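PDB 3ISL: (S)-ureidoglycine--glyoxylate transaminase from Bacillus subtilis, which catalyses the pyridoxal-phosphate-dependent transfer of the amino group of (S)-ureidoglycine to glyoxylate, giving oxalurate and glycine in purine catabolism. Local coordinates for residues 55-60 with 175-180; 142-147 with 185-190; 156-161 with 167-172. All coordinates share one frame; numbering follows the deposited sequence.

Contact 1. Residues 55-60 with 175-180; sequences ELFQTK and ATIGGC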
loop_
_atom_site.group_PDB
_atom_site.type_symbol
_atom_site.label_atom_id
_atom_site.label_comp_id
_atom_site.label_asym_id
_atom_site.label_seq_id
_atom_site.Cartn_x
_atom_site.Cartn_y
_atom_site.Cartn_z
ATOM N N GLU A 55 -7.589 14.525 15.315
ATOM C CA GLU A 55 -8.951 14.547 15.848
ATOM C C GLU A 55 -9.580 13.172 15.903
ATOM O O GLU A 55 -10.229 12.854 16.899
ATOM C CB GLU A 55 -9.915 15.453 15.031
ATOM C CG GLU A 55 -9.664 16.886 15.174
ATOM C CD GLU A 55 -10.733 17.694 14.450
ATOM O OE1 GLU A 55 -10.301 18.485 13.605
ATOM O OE2 GLU A 55 -11.983 17.517 14.688
ATOM N N LEU A 56 -9.354 12.377 14.853
ATOM C CA LEU A 56 -9.935 11.080 14.708
ATOM C C LEU A 56 -9.446 10.253 15.863
ATOM O O LEU A 56 -10.223 9.555 16.424
ATOM C CB LEU A 56 -9.417 10.403 13.438
ATOM C CG LEU A 56 -10.140 9.230 12.777
ATOM C CD1 LEU A 56 -9.217 8.166 12.167
ATOM C CD2 LEU A 56 -11.298 8.663 13.445
ATOM N N PHE A 57 -8.142 10.322 16.177
ATOM C CA PHE A 57 -7.565 9.512 17.263
ATOM C C PHE A 57 -7.731 10.093 18.661
ATOM O O PHE A 57 -7.334 9.449 19.648
ATOM C CB PHE A 57 -6.070 9.228 17.037
ATOM C CG PHE A 57 -5.782 8.128 16.032
ATOM C CD1 PHE A 57 -5.985 6.766 16.359
ATOM C CD2 PHE A 57 -5.202 8.452 14.793
ATOM C CE1 PHE A 57 -5.675 5.752 15.439
ATOM C CE2 PHE A 57 -4.885 7.452 13.859
ATOM C CZ PHE A 57 -5.087 6.112 14.178
ATOM N N GLN A 58 -8.322 11.287 18.732
ATOM C CA GLN A 58 -8.494 12.071 19.959
ATOM C C GLN A 58 -7.176 12.259 20.617
ATOM O O GLN A 58 -6.978 11.835 21.802
ATOM C CB GLN A 58 -9.588 11.483 20.902
ATOM C CG GLN A 58 -10.938 11.303 20.143
ATOM C CD GLN A 58 -12.122 10.851 21.040
ATOM O OE1 GLN A 58 -12.895 9.951 20.684
ATOM N NE2 GLN A 58 -12.265 11.482 22.193
ATOM N N THR A 59 -6.246 12.915 19.855
ATOM C CA THR A 59 -4.904 13.145 20.368
ATOM C C THR A 59 -4.302 14.485 19.950
ATOM O O THR A 59 -4.652 15.059 18.910
ATOM C CB THR A 59 -3.940 12.026 19.927
ATOM O OG1 THR A 59 -2.698 12.213 20.574
ATOM C CG2 THR A 59 -3.677 12.042 18.367
ATOM N N LYS A 60 -3.376 14.970 20.771
ATOM C CA LYS A 60 -2.597 16.142 20.428
ATOM C C LYS A 60 -1.268 15.796 19.772
ATOM O O LYS A 60 -0.461 16.715 19.484
ATOM C CB LYS A 60 -2.347 16.994 21.685
ATOM C CG LYS A 60 -3.648 17.502 22.297
ATOM C CD LYS A 60 -4.500 18.310 21.287
ATOM C CE LYS A 60 -5.841 18.734 21.956
ATOM N NZ LYS A 60 -6.995 18.591 21.020
ATOM N N ALA A 175 -10.001 -2.163 13.773
ATOM C CA ALA A 175 -11.404 -2.447 13.625
ATOM C C ALA A 175 -12.283 -1.464 14.346
ATOM O O ALA A 175 -13.487 -1.531 14.182
ATOM C CB ALA A 175 -11.723 -3.840 14.187
ATOM N N THR A 176 -11.733 -0.701 15.274
ATOM C CA THR A 176 -12.564 0.188 16.118
ATOM C C THR A 176 -12.461 1.657 15.666
ATOM O O THR A 176 -13.399 2.413 15.837
ATOM C CB THR A 176 -12.212 0.104 17.614
ATOM O OG1 THR A 176 -10.824 0.340 17.721
ATOM C CG2 THR A 176 -12.498 -1.306 18.128
ATOM N N ILE A 177 -11.343 2.056 15.058
ATOM C CA ILE A 177 -11.205 3.492 14.814
ATOM C C ILE A 177 -12.341 3.994 13.890
ATOM O O ILE A 177 -12.645 3.359 12.834
ATOM C CB ILE A 177 -9.813 3.810 14.159
ATOM C CG1 ILE A 177 -9.435 5.334 14.273
ATOM C CG2 ILE A 177 -9.708 3.239 12.643
ATOM C CD1 ILE A 177 -9.517 5.948 15.735
ATOM N N GLY A 178 -12.954 5.142 14.254
ATOM C CA GLY A 178 -14.079 5.738 13.514
ATOM C C GLY A 178 -15.456 5.071 13.721
ATOM O O GLY A 178 -16.461 5.510 13.154
ATOM N N GLY A 179 -15.497 4.050 14.558
ATOM C CA GLY A 179 -16.739 3.292 14.819
ATOM C C GLY A 179 -17.082 3.190 16.298
ATOM O O GLY A 179 -18.257 3.270 16.673
ATOM N N CYS A 180 -16.050 2.979 17.107
ATOM C CA CYS A 180 -16.127 2.882 18.565
ATOM C C CYS A 180 -15.149 3.876 19.120
ATOM O O CYS A 180 -14.106 4.162 18.490
ATOM C CB CYS A 180 -15.683 1.482 19.107
ATOM S SG CYS A 180 -16.347 0.088 18.125
#

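Contact 2. Residues 142-147 with 185-190; sequences MVHGET and DEWKID. With PLP (pyridoxal-5'-phosphate), chain C.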
loop_
_atom_site.group_PDB
_atom_site.type_symbol
_atom_site.label_atom_id
_atom_site.label_comp_id
_atom_site.label_asym_id
_atom_site.label_seq_id
_atom_site.Cartn_x
_atom_site.Cartn_y
_atom_site.Cartn_z
ATOM N N MET A 142 -1.317 -4.620 22.119
ATOM C CA MET A 142 -2.629 -5.208 22.288
ATOM C C MET A 142 -3.669 -4.796 21.222
ATOM O O MET A 142 -3.613 -3.691 20.711
ATOM C CB MET A 142 -3.149 -4.763 23.648
ATOM C CG MET A 142 -4.049 -5.753 24.305
ATOM S SD MET A 142 -4.571 -5.010 25.877
ATOM C CE MET A 142 -5.994 -6.057 26.134
ATOM N N VAL A 143 -4.624 -5.688 20.932
ATOM C CA VAL A 143 -5.716 -5.409 19.990
ATOM C C VAL A 143 -6.857 -4.715 20.800
ATOM O O VAL A 143 -7.233 -5.181 21.870
ATOM C CB VAL A 143 -6.255 -6.686 19.319
ATOM C CG1 VAL A 143 -7.414 -6.324 18.287
ATOM C CG2 VAL A 143 -5.152 -7.474 18.630
ATOM N N HIS A 144 -7.359 -3.584 20.314
ATOM C CA HIS A 144 -8.564 -2.941 20.931
ATOM C C HIS A 144 -9.824 -3.769 20.749
ATOM O O HIS A 144 -10.541 -4.102 21.748
ATOM C CB HIS A 144 -8.775 -1.493 20.352
ATOM C CG HIS A 144 -9.804 -0.672 21.089
ATOM N ND1 HIS A 144 -10.402 0.432 20.518
ATOM C CD2 HIS A 144 -10.393 -0.838 22.311
ATOM C CE1 HIS A 144 -11.290 0.940 21.367
ATOM N NE2 HIS A 144 -11.269 0.221 22.486
ATOM N N GLY A 145 -10.136 -4.078 19.495
ATOM C CA GLY A 145 -11.350 -4.846 19.174
ATOM C C GLY A 145 -10.943 -6.045 18.292
ATOM O O GLY A 145 -10.353 -5.855 17.208
ATOM N N GLU A 146 -11.225 -7.273 18.745
ATOM C CA GLU A 146 -10.931 -8.489 17.915
ATOM C C GLU A 146 -12.164 -8.835 17.148
ATOM O O GLU A 146 -13.163 -9.279 17.781
ATOM C CB GLU A 146 -10.719 -9.752 18.796
ATOM C CG GLU A 146 -9.354 -9.964 19.354
ATOM C CD GLU A 146 -8.358 -10.401 18.313
ATOM O OE1 GLU A 146 -8.761 -10.842 17.223
ATOM O OE2 GLU A 146 -7.157 -10.341 18.597
ATOM N N THR A 147 -12.115 -8.701 15.813
ATOM C CA THR A 147 -13.239 -9.013 15.003
ATOM C C THR A 147 -13.381 -10.496 14.942
ATOM O O THR A 147 -14.484 -10.966 14.680
ATOM C CB THR A 147 -13.136 -8.494 13.533
ATOM O OG1 THR A 147 -11.900 -8.935 12.973
ATOM C CG2 THR A 147 -13.167 -6.997 13.504
ATOM N N ASP A 185 -5.091 9.986 23.895
ATOM C CA ASP A 185 -4.553 10.734 25.047
ATOM C C ASP A 185 -5.123 10.281 26.369
ATOM O O ASP A 185 -4.358 9.949 27.301
ATOM C CB ASP A 185 -4.663 12.256 24.886
ATOM C CG ASP A 185 -3.722 12.762 23.791
ATOM O OD1 ASP A 185 -3.000 11.926 23.221
ATOM O OD2 ASP A 185 -3.712 13.949 23.472
ATOM N N GLU A 186 -6.447 10.211 26.430
ATOM C CA GLU A 186 -7.106 9.840 27.677
ATOM C C GLU A 186 -6.714 8.447 28.182
ATOM O O GLU A 186 -6.671 8.233 29.382
ATOM C CB GLU A 186 -8.625 9.901 27.533
ATOM C CG GLU A 186 -9.143 11.210 28.018
ATOM C CD GLU A 186 -10.687 11.290 28.061
ATOM O OE1 GLU A 186 -11.222 12.191 27.347
ATOM O OE2 GLU A 186 -11.330 10.444 28.771
ATOM N N TRP A 187 -6.443 7.508 27.269
ATOM C CA TRP A 187 -6.183 6.139 27.693
ATOM C C TRP A 187 -4.693 5.860 27.790
ATOM O O TRP A 187 -4.291 4.720 27.988
ATOM C CB TRP A 187 -6.883 5.162 26.742
ATOM C CG TRP A 187 -8.368 5.268 26.773
ATOM C CD1 TRP A 187 -9.144 5.920 27.698
ATOM C CD2 TRP A 187 -9.277 4.667 25.842
ATOM N NE1 TRP A 187 -10.458 5.755 27.403
ATOM C CE2 TRP A 187 -10.580 4.987 26.275
ATOM C CE3 TRP A 187 -9.109 3.902 24.688
ATOM C CZ2 TRP A 187 -11.754 4.592 25.561
ATOM C CZ3 TRP A 187 -10.270 3.483 23.982
ATOM C CH2 TRP A 187 -11.578 3.824 24.451
ATOM N N LYS A 188 -3.873 6.906 27.600
ATOM C CA LYS A 188 -2.444 6.830 27.734
ATOM C C LYS A 188 -1.921 5.762 26.774
ATOM O O LYS A 188 -1.080 4.932 27.127
ATOM C CB LYS A 188 -2.020 6.487 29.184
ATOM C CG LYS A 188 -2.553 7.432 30.304
ATOM C CD LYS A 188 -2.202 8.889 30.140
ATOM C CE LYS A 188 -2.072 9.607 31.500
ATOM N NZ LYS A 188 -3.275 9.352 32.312
ATOM N N ILE A 189 -2.452 5.782 25.572
ATOM C CA ILE A 189 -1.901 4.988 24.476
ATOM C C ILE A 189 -0.731 5.748 23.871
ATOM O O ILE A 189 -0.837 6.962 23.522
ATOM C CB ILE A 189 -3.004 4.699 23.408
ATOM C CG1 ILE A 189 -4.144 3.892 24.037
ATOM C CG2 ILE A 189 -2.405 4.083 22.099
ATOM C CD1 ILE A 189 -5.391 3.643 23.022
ATOM N N ASP A 190 0.388 5.041 23.759
ATOM C CA ASP A 190 1.599 5.617 23.194
ATOM C C ASP A 190 1.672 5.563 21.667
ATOM O O ASP A 190 2.222 6.473 21.034
ATOM C CB ASP A 190 2.832 4.954 23.831
ATOM C CG ASP A 190 2.876 5.113 25.335
ATOM O OD1 ASP A 190 3.070 6.276 25.771
ATOM O OD2 ASP A 190 2.739 4.077 26.066
HETATM N N1 PLP C . -6.063 -5.977 12.930
HETATM C C2 PLP C . -7.485 -6.162 13.264
HETATM C C2A PLP C . -8.031 -6.059 14.559
HETATM C C3 PLP C . -8.437 -6.478 12.287
HETATM O O3 PLP C . -9.763 -6.641 12.596
HETATM C C4 PLP C . -8.108 -6.609 10.956
HETATM C C4A PLP C . -9.235 -6.944 9.903
HETATM C C5 PLP C . -6.779 -6.431 10.592
HETATM C C6 PLP C . -5.746 -6.134 11.538
HETATM C C5A PLP C . -6.460 -6.640 9.149
HETATM O O4P PLP C . -5.820 -5.564 8.645
HETATM P P PLP C . -5.541 -5.719 7.097
HETATM O O1P PLP C . -6.255 -6.925 6.497
HETATM O O2P PLP C . -3.878 -5.740 7.101
HETATM O O3P PLP C . -5.976 -4.290 6.328
#

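Contact 3. Residues 156-161 with 167-172; sequences KAIGEA and ALFIVD. With PLP (pyridoxal-5'-phosphate), chain C.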
loop_
_atom_site.group_PDB
_atom_site.type_symbol
_atom_site.label_atom_id
_atom_site.label_comp_id
_atom_site.label_asym_id
_atom_site.label_seq_id
_atom_site.Cartn_x
_atom_site.Cartn_y
_atom_site.Cartn_z
ATOM N N LYS A 156 -8.100 1.741 29.258
ATOM C CA LYS A 156 -7.609 2.868 30.046
ATOM C C LYS A 156 -6.729 2.380 31.230
ATOM O O LYS A 156 -5.646 2.935 31.491
ATOM C CB LYS A 156 -8.788 3.730 30.600
ATOM C CG LYS A 156 -8.447 5.016 31.466
ATOM C CD LYS A 156 -9.790 5.877 31.641
ATOM C CE LYS A 156 -9.704 7.132 32.559
ATOM N NZ LYS A 156 -8.430 7.788 32.217
ATOM N N ALA A 157 -7.232 1.399 31.966
ATOM C CA ALA A 157 -6.499 0.951 33.185
ATOM C C ALA A 157 -5.112 0.388 32.753
ATOM O O ALA A 157 -4.066 0.612 33.413
ATOM C CB ALA A 157 -7.365 -0.065 34.006
ATOM N N ILE A 158 -5.104 -0.236 31.591
ATOM C CA ILE A 158 -3.879 -0.843 31.072
ATOM C C ILE A 158 -2.866 0.239 30.640
ATOM O O ILE A 158 -1.723 0.199 31.025
ATOM C CB ILE A 158 -4.205 -1.832 29.921
ATOM C CG1 ILE A 158 -4.885 -3.053 30.529
ATOM C CG2 ILE A 158 -2.850 -2.253 29.149
ATOM C CD1 ILE A 158 -5.636 -3.923 29.497
ATOM N N GLY A 159 -3.312 1.220 29.885
ATOM C CA GLY A 159 -2.460 2.352 29.520
ATOM C C GLY A 159 -1.929 3.129 30.713
ATOM O O GLY A 159 -0.750 3.468 30.750
ATOM N N GLU A 160 -2.768 3.371 31.709
ATOM C CA GLU A 160 -2.294 3.980 32.953
ATOM C C GLU A 160 -1.181 3.208 33.636
ATOM O O GLU A 160 -0.197 3.820 34.112
ATOM C CB GLU A 160 -3.455 4.258 33.913
ATOM C CG GLU A 160 -4.005 5.624 33.477
ATOM C CD GLU A 160 -5.379 5.933 33.947
ATOM O OE1 GLU A 160 -6.064 5.047 34.517
ATOM O OE2 GLU A 160 -5.769 7.110 33.732
ATOM N N ALA A 161 -1.274 1.884 33.640
ATOM C CA ALA A 161 -0.196 1.095 34.277
ATOM C C ALA A 161 1.067 1.181 33.382
ATOM O O ALA A 161 2.160 1.198 33.910
ATOM C CB ALA A 161 -0.633 -0.372 34.490
ATOM N N ALA A 167 6.410 1.453 30.261
ATOM C CA ALA A 167 6.254 0.657 29.022
ATOM C C ALA A 167 5.525 1.467 27.914
ATOM O O ALA A 167 4.666 2.323 28.221
ATOM C CB ALA A 167 5.466 -0.667 29.321
ATOM N N LEU A 168 5.816 1.147 26.638
ATOM C CA LEU A 168 5.074 1.711 25.532
ATOM C C LEU A 168 3.824 0.916 25.250
ATOM O O LEU A 168 3.896 -0.291 25.044
ATOM C CB LEU A 168 5.942 1.798 24.265
ATOM C CG LEU A 168 7.319 2.407 24.548
ATOM C CD1 LEU A 168 8.177 2.134 23.310
ATOM C CD2 LEU A 168 7.138 3.951 24.819
ATOM N N PHE A 169 2.674 1.572 25.282
ATOM C CA PHE A 169 1.422 0.854 25.058
ATOM C C PHE A 169 1.039 1.049 23.592
ATOM O O PHE A 169 0.731 2.162 23.195
ATOM C CB PHE A 169 0.355 1.449 25.998
ATOM C CG PHE A 169 -0.985 0.764 25.958
ATOM C CD1 PHE A 169 -1.100 -0.592 25.732
ATOM C CD2 PHE A 169 -2.119 1.476 26.311
ATOM C CE1 PHE A 169 -2.297 -1.217 25.782
ATOM C CE2 PHE A 169 -3.356 0.860 26.384
ATOM C CZ PHE A 169 -3.442 -0.500 26.139
ATOM N N ILE A 170 1.100 -0.022 22.793
ATOM C CA ILE A 170 0.896 0.060 21.340
ATOM C C ILE A 170 -0.361 -0.721 21.032
ATOM O O ILE A 170 -0.433 -1.895 21.350
ATOM C CB ILE A 170 2.130 -0.479 20.588
ATOM C CG1 ILE A 170 3.340 0.447 20.902
ATOM C CG2 ILE A 170 1.884 -0.592 19.001
ATOM C CD1 ILE A 170 4.586 -0.199 20.688
ATOM N N VAL A 171 -1.330 -0.054 20.411
ATOM C CA VAL A 171 -2.666 -0.589 20.291
ATOM C C VAL A 171 -3.070 -0.792 18.830
ATOM O O VAL A 171 -2.906 0.067 18.033
ATOM C CB VAL A 171 -3.733 0.308 21.065
ATOM C CG1 VAL A 171 -5.165 -0.139 20.717
ATOM C CG2 VAL A 171 -3.544 0.171 22.598
ATOM N N ASP A 172 -3.582 -1.973 18.485
ATOM C CA ASP A 172 -4.143 -2.157 17.169
ATOM C C ASP A 172 -5.612 -1.698 17.312
ATOM O O ASP A 172 -6.419 -2.407 17.943
ATOM C CB ASP A 172 -3.961 -3.654 16.780
ATOM C CG ASP A 172 -4.934 -4.156 15.725
ATOM O OD1 ASP A 172 -5.888 -3.489 15.311
ATOM O OD2 ASP A 172 -4.781 -5.304 15.338
HETATM N N1 PLP C . -6.063 -5.977 12.930
HETATM C C2 PLP C . -7.485 -6.162 13.264
HETATM C C2A PLP C . -8.031 -6.059 14.559
HETATM C C3 PLP C . -8.437 -6.478 12.287
HETATM O O3 PLP C . -9.763 -6.641 12.596
HETATM C C4 PLP C . -8.108 -6.609 10.956
HETATM C C4A PLP C . -9.235 -6.944 9.903
HETATM C C5 PLP C . -6.779 -6.431 10.592
HETATM C C6 PLP C . -5.746 -6.134 11.538
HETATM C C5A PLP C . -6.460 -6.640 9.149
HETATM O O4P PLP C . -5.820 -5.564 8.645
HETATM P P PLP C . -5.541 -5.719 7.097
HETATM O O1P PLP C . -6.255 -6.925 6.497
HETATM O O2P PLP C . -3.878 -5.740 7.101
HETATM O O3P PLP C . -5.976 -4.290 6.328
#

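Contact 1. Residues 55-60 with 175-180
The side chains of Ile177, Leu56 and Phe57 meet through carbon atoms, and no hydrogen bond crosses between the segments. Ile177 CG1 lies 3.5 Å from Leu56 CD1, and the second methyl of the leucine, CD2, comes to 4.0 Å from Gly178 N. The other half of the grip is aromatic: Ile177 CD1 rests 3.7 Å from Phe57 CD1, the two side chains crossing at about a right angle. In Ile177, chi1 (-163°) sets CG1 anti to the backbone N and brings it to the leucine, and chi2 (52°) turns CD1 to the phenylalanine. An alanine here would lose CG1, CG2 and CD1 and would probably leave Leu56 CD1 and Phe57 CD1 without their partner and open a gap between them.

In the class-V aminotransferase fold this packing joins the C-terminal end of helix 40-56 to the loop that follows strand 168-172, whose Ala175 lines the cofactor pocket. The helix ends in a Schellman motif, with Gln58 at positive phi and its N bonded to Glu55 O at 3.1 Å.

Backbone bonds also shape the facing loop: Thr176 O accepts from both Gly179 N and Cys180 N, each at 3.0 Å. Gly178 has positive phi and no side chain; its O is hydrogen-bonded to Arg291 NE.

Contact 2. Residues 142-147 with 185-190
His144 and Trp187 make the whole of the direct contact, and only 62 Å² is buried between the segments. The imidazole presents NE2 to the far corner of the indole, 3.7 Å from Trp187 CZ3, while His144 CE1 lies in the indole plane at its edge, 3.8 Å from the same carbon. The ring planes are inclined at 73° and the centroid of the imidazole is 5.5 Å from that of the indole six-membered ring, so the pair is oblique, neither a stack nor edge-to-face.

Behind each ring is a backbone feature that aims it. Trp187 sits within a type I turn from Asp185 to Lys188, closed by Lys188 N to Asp185 O at 3.1 Å, and its indole also touches Lys156 of helix 156-164. His144 directly follows strand 139-143; with CG anti to the backbone N (chi1 -169°) the imidazole reaches toward the turn.

Residues on either side of His144 in the chain reach the cofactor. Thr147 OG1 is hydrogen-bonded to PLP O3 at 3.2 Å, and the PLP methyl C2A is met by Gly145 O at 3.5 Å and by Val143 CG1 at 3.8 Å. Thr267 of the second subunit is also hydrogen-bonded to the PLP.

His144 ND1 is taken by the Thr176 hydroxyl, while its NE2/CE1 side lies against indole carbon in van der Waals contact. No hydrogen bond crosses between the segments, so the contact is ring packing, and the bond to Thr176 OG1 probably fixes the rotation of the imidazole.

Contact 3. Residues 156-161 with 167-172
Phe169 brings its ring up to the backbone of helix 156-164 at Gly159, with Phe169 CD2 3.3 Å from Gly159 CA. This phenylalanine has the most surface buried by the contact, 66 Å², and Gly159 and Ile158 follow with 31 Å² each. The approach works because Gly159 has no side chain: a CB modelled there would fall about 3.1 Å from Phe169 CD2, a tight fit. Gly159 N is 3.5 Å from Phe169 CE2.

Ile158 comes to the far end of the same ring. Its CG2 lies 3.5 Å from Phe169 CZ and 3.6 Å from Phe169 CE1, and the two side chains cross at about a right angle. CG of Phe169 is anti to the backbone N (chi1 -176°), which extends the ring from the strand to the helix, and CG2 of Ile158 likewise lies anti to its own N. Val171 CG2, two residues along the strand, sits over one face of the Phe169 ring, offset toward the rim, 3.6 Å above the plane.

The strand ends at the cofactor, where Asp172 OD2 approaches PLP N1 to 2.8 Å, the carboxylate-pyridine pairing characteristic of fold-type I PLP enzymes. At the outer side of the helix, Lys156 NZ forms a salt bridge with Glu160 OE2. Helix 156-164 links parallel neighbours 139-143 and 168-172 as a beta-alpha-beta crossover, with the short hairpin 145-146/151-152 in the connection. Strand 191-193 flanks 168-172 on its other edge; helix 125-135 lies beside helix 156-164, and helix 71-82 packs against Leu168 and Ile170.

From the N terminus, the chain leaves helix 40-56 at 55-60, and contact 1 closes the longest loop when 175-180 returns to it 115 residues later. Contact 2 opens inside that loop at 142-147 and closes beyond it at 185-190, so contacts 1 and 2 cross. Contact 3, joining 156-161 to 167-172, is nested within both. A probable hydrogen bond between Thr59 and Asp185, besides that of Thr176 with His144, joins the crossing pair. Contacts 2 and 3 reach neighbouring strands, 139-143 and 168-172, of one sheet, and Asp190 OD2 probably accepts from Phe169 N. Together they tie helices 40-56 and 156-164 to the central sheet and the loops that line the PLP pocket.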